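Local atomic coordinates of oxalate biosynthetic component 1 (Burkholderia thailandensis, PDB entry 5IKY), a protein that produces oxalate in quorum sensing-dependent oxalogenesis, acting as a bifunctional enzyme with serine hydrolase and lyase activities. Residues 345-350 / 369-374. Sequence-based numbering, arbitrary orientation.
Sequences VRPEIE and VKAGVP
The carbonyl oxygen of A371 accepts hydrogens from two waters, one leading to V345 O and one to the R346 side chain. Water 1 lies 2.7 Å from A371 O and also donates to V345 O, at 2.9 Å, bridging the two backbones. Water 2 is held in the plane of the R346 guanidinium, accepting from R346 NE at 2.9 Å; its own bond to A371 O is weak. R346 carries most of the direct contact. CG stands anti to the backbone N (chi1 179°), and bends at chi2 and chi3 set CD and NE against the backbone of G372. R346 CD lies 3.3 Å from G372 O, while the backbone carbons of G372 and V373 lie over one guanidinium face. At the group's edge, R346 NH2 reaches P374 O at 2.8 Å, but the N-H...O angle of 125° makes this bond weak. NH1 hydrogen-bonds L525 O, beyond the two segments. Beside this polar group, P347 CG lies 3.9 Å from A371 CB. G372 is the first residue past helix 365-370 to leave helical angles, with positive phi, and a cis peptide precedes P374. The contact lies at the return of a right-handed beta-alpha-beta crossover, at the N-terminal ends of parallel barrel strands. R346 and two waters engage the carbonyls of A371 and P374, and the cation probably finds compensation in the L525 and P374 carbonyl dipoles and water 2.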
ATOM      1  N   VAL A 345       8.190  23.336  -1.765  1.00 46.73           N
ATOM      2  CA  VAL A 345       7.729  22.666  -2.970  1.00 39.50           C
ATOM      3  C   VAL A 345       8.780  22.720  -4.078  1.00 51.46           C
ATOM      4  O   VAL A 345       9.340  23.775  -4.368  1.00 42.84           O
ATOM      5  CB  VAL A 345       6.414  23.286  -3.477  1.00 43.20           C
ATOM      6  CG1 VAL A 345       5.921  22.556  -4.716  1.00 36.94           C
ATOM      7  CG2 VAL A 345       5.364  23.257  -2.380  1.00 35.66           C
ATOM      8  N   ARG A 346       9.049  21.566  -4.679  1.00 35.81           N
ATOM      9  CA  ARG A 346       9.952  21.464  -5.817  1.00 42.74           C
ATOM     10  C   ARG A 346       9.157  21.559  -7.110  1.00 42.92           C
ATOM     11  O   ARG A 346       8.177  20.845  -7.289  1.00 48.68           O
ATOM     12  CB  ARG A 346      10.727  20.146  -5.764  1.00 44.50           C
ATOM     13  CG  ARG A 346      11.695  19.924  -6.918  1.00 41.65           C
ATOM     14  CD  ARG A 346      13.120  20.242  -6.503  1.00 39.00           C
ATOM     15  NE  ARG A 346      13.495  19.572  -5.258  1.00 48.70           N
ATOM     16  CZ  ARG A 346      14.109  18.394  -5.190  1.00 36.58           C
ATOM     17  NH1 ARG A 346      14.404  17.870  -4.009  1.00 36.49           N
ATOM     18  NH2 ARG A 346      14.436  17.741  -6.297  1.00 44.97           N
ATOM     19  N   PRO A 347       9.565  22.450  -8.020  1.00 42.63           N
ATOM     20  CA  PRO A 347       8.826  22.538  -9.284  1.00 42.29           C
ATOM     21  C   PRO A 347       9.067  21.328 -10.179  1.00 38.06           C
ATOM     22  O   PRO A 347      10.144  20.738 -10.134  1.00 50.57           O
ATOM     23  CB  PRO A 347       9.387  23.808  -9.931  1.00 46.00           C
ATOM     24  CG  PRO A 347      10.750  23.951  -9.355  1.00 38.61           C
ATOM     25  CD  PRO A 347      10.655  23.436  -7.942  1.00 43.64           C
ATOM     26  N   GLU A 348       8.063  20.954 -10.965  1.00 48.19           N
ATOM     27  CA  GLU A 348       8.279  20.020 -12.061  1.00 41.51           C
ATOM     28  C   GLU A 348       8.055  20.757 -13.362  1.00 50.81           C
ATOM     29  O   GLU A 348       6.957  21.248 -13.630  1.00 50.73           O
ATOM     30  CB  GLU A 348       7.350  18.813 -11.986  1.00 40.54           C
ATOM     31  CG  GLU A 348       7.673  17.742 -13.017  1.00 61.29           C
ATOM     32  CD  GLU A 348       6.581  16.697 -13.140  1.00 84.17           C
ATOM     33  OE1 GLU A 348       5.389  17.066 -13.066  1.00 86.01           O
ATOM     34  OE2 GLU A 348       6.919  15.504 -13.302  1.00 85.30           O
ATOM     35  N   ILE A 349       9.102  20.841 -14.171  1.00 50.11           N
ATOM     36  CA  ILE A 349       9.014  21.579 -15.416  1.00 48.07           C
ATOM     37  C   ILE A 349       8.201  20.801 -16.434  1.00 51.69           C
ATOM     38  O   ILE A 349       8.635  19.759 -16.924  1.00 44.51           O
ATOM     39  CB  ILE A 349      10.401  21.879 -15.998  1.00 53.60           C
ATOM     40  CG1 ILE A 349      11.386  22.234 -14.878  1.00 51.57           C
ATOM     41  CG2 ILE A 349      10.308  22.984 -17.038  1.00 44.76           C
ATOM     42  CD1 ILE A 349      10.992  23.444 -14.074  1.00 62.20           C
ATOM     43  N   GLU A 350       7.012  21.303 -16.741  1.00 41.69           N
ATOM     44  CA  GLU A 350       6.201  20.709 -17.790  1.00 45.32           C
ATOM     45  C   GLU A 350       6.698  21.229 -19.131  1.00 47.37           C
ATOM     46  O   GLU A 350       6.446  22.377 -19.496  1.00 52.41           O
ATOM     47  CB  GLU A 350       4.721  21.029 -17.584  1.00 51.75           C
ATOM     48  CG  GLU A 350       4.215  20.706 -16.186  1.00 61.80           C
ATOM     49  CD  GLU A 350       2.849  20.047 -16.191  1.00100.42           C
ATOM     50  OE1 GLU A 350       1.837  20.770 -16.318  1.00 93.95           O
ATOM     51  OE2 GLU A 350       2.786  18.805 -16.060  1.00108.48           O
ATOM     52  N   VAL A 369      17.746  25.727 -10.675  1.00 52.09           N
ATOM     53  CA  VAL A 369      18.718  25.008  -9.859  1.00 47.42           C
ATOM     54  C   VAL A 369      18.556  25.430  -8.403  1.00 58.98           C
ATOM     55  O   VAL A 369      18.497  24.590  -7.503  1.00 43.24           O
ATOM     56  CB  VAL A 369      20.162  25.266 -10.326  1.00 50.90           C
ATOM     57  CG1 VAL A 369      21.157  24.816  -9.273  1.00 40.79           C
ATOM     58  CG2 VAL A 369      20.425  24.564 -11.650  1.00 41.25           C
ATOM     59  N   LYS A 370      18.451  26.739  -8.189  1.00 43.77           N
ATOM     60  CA  LYS A 370      18.242  27.303  -6.857  1.00 44.12           C
ATOM     61  C   LYS A 370      16.955  26.783  -6.217  1.00 46.41           C
ATOM     62  O   LYS A 370      16.834  26.741  -4.993  1.00 56.60           O
ATOM     63  CB  LYS A 370      18.213  28.834  -6.929  1.00 40.60           C
ATOM     64  CG  LYS A 370      18.098  29.526  -5.580  1.00 59.78           C
ATOM     65  CD  LYS A 370      17.842  31.017  -5.739  1.00 66.61           C
ATOM     66  CE  LYS A 370      17.609  31.684  -4.391  1.00 77.57           C
ATOM     67  NZ  LYS A 370      17.244  33.121  -4.529  1.00 79.66           N
ATOM     68  N   ALA A 371      16.001  26.378  -7.049  1.00 46.33           N
ATOM     69  CA  ALA A 371      14.719  25.879  -6.561  1.00 38.05           C
ATOM     70  C   ALA A 371      14.837  24.464  -5.996  1.00 58.14           C
ATOM     71  O   ALA A 371      13.879  23.937  -5.428  1.00 41.50           O
ATOM     72  CB  ALA A 371      13.677  25.915  -7.675  1.00 38.03           C
ATOM     73  N   GLY A 372      16.006  23.850  -6.161  1.00 42.95           N
ATOM     74  CA  GLY A 372      16.260  22.538  -5.595  1.00 37.62           C
ATOM     75  C   GLY A 372      16.636  21.469  -6.605  1.00 44.16           C
ATOM     76  O   GLY A 372      16.038  21.368  -7.678  1.00 58.20           O
ATOM     77  N   VAL A 373      17.627  20.659  -6.249  1.00 53.36           N
ATOM     78  CA  VAL A 373      18.129  19.614  -7.132  1.00 54.44           C
ATOM     79  C   VAL A 373      17.862  18.226  -6.543  1.00 46.15           C
ATOM     80  O   VAL A 373      17.803  18.071  -5.325  1.00 54.27           O
ATOM     81  CB  VAL A 373      19.640  19.790  -7.396  1.00 55.83           C
ATOM     82  CG1 VAL A 373      19.891  21.071  -8.171  1.00 39.29           C
ATOM     83  CG2 VAL A 373      20.413  19.793  -6.089  1.00 38.88           C
ATOM     84  N   PRO A 374      17.683  17.211  -7.406  1.00 62.34           N
ATOM     85  CA  PRO A 374      17.679  17.277  -8.875  1.00 56.73           C
ATOM     86  C   PRO A 374      16.457  17.987  -9.462  1.00 57.44           C
ATOM     87  O   PRO A 374      15.365  17.939  -8.894  1.00 42.38           O
ATOM     88  CB  PRO A 374      17.695  15.803  -9.290  1.00 39.26           C
ATOM     89  CG  PRO A 374      17.104  15.080  -8.138  1.00 53.06           C
ATOM     90  CD  PRO A 374      17.564  15.825  -6.921  1.00 47.11           C
TER
HETATM   91  O   HOH W   1      11.819  25.292  -4.315  1.00 36.89           O
HETATM   92  O   HOH W   2      12.790  21.565  -3.263  1.00 51.19           O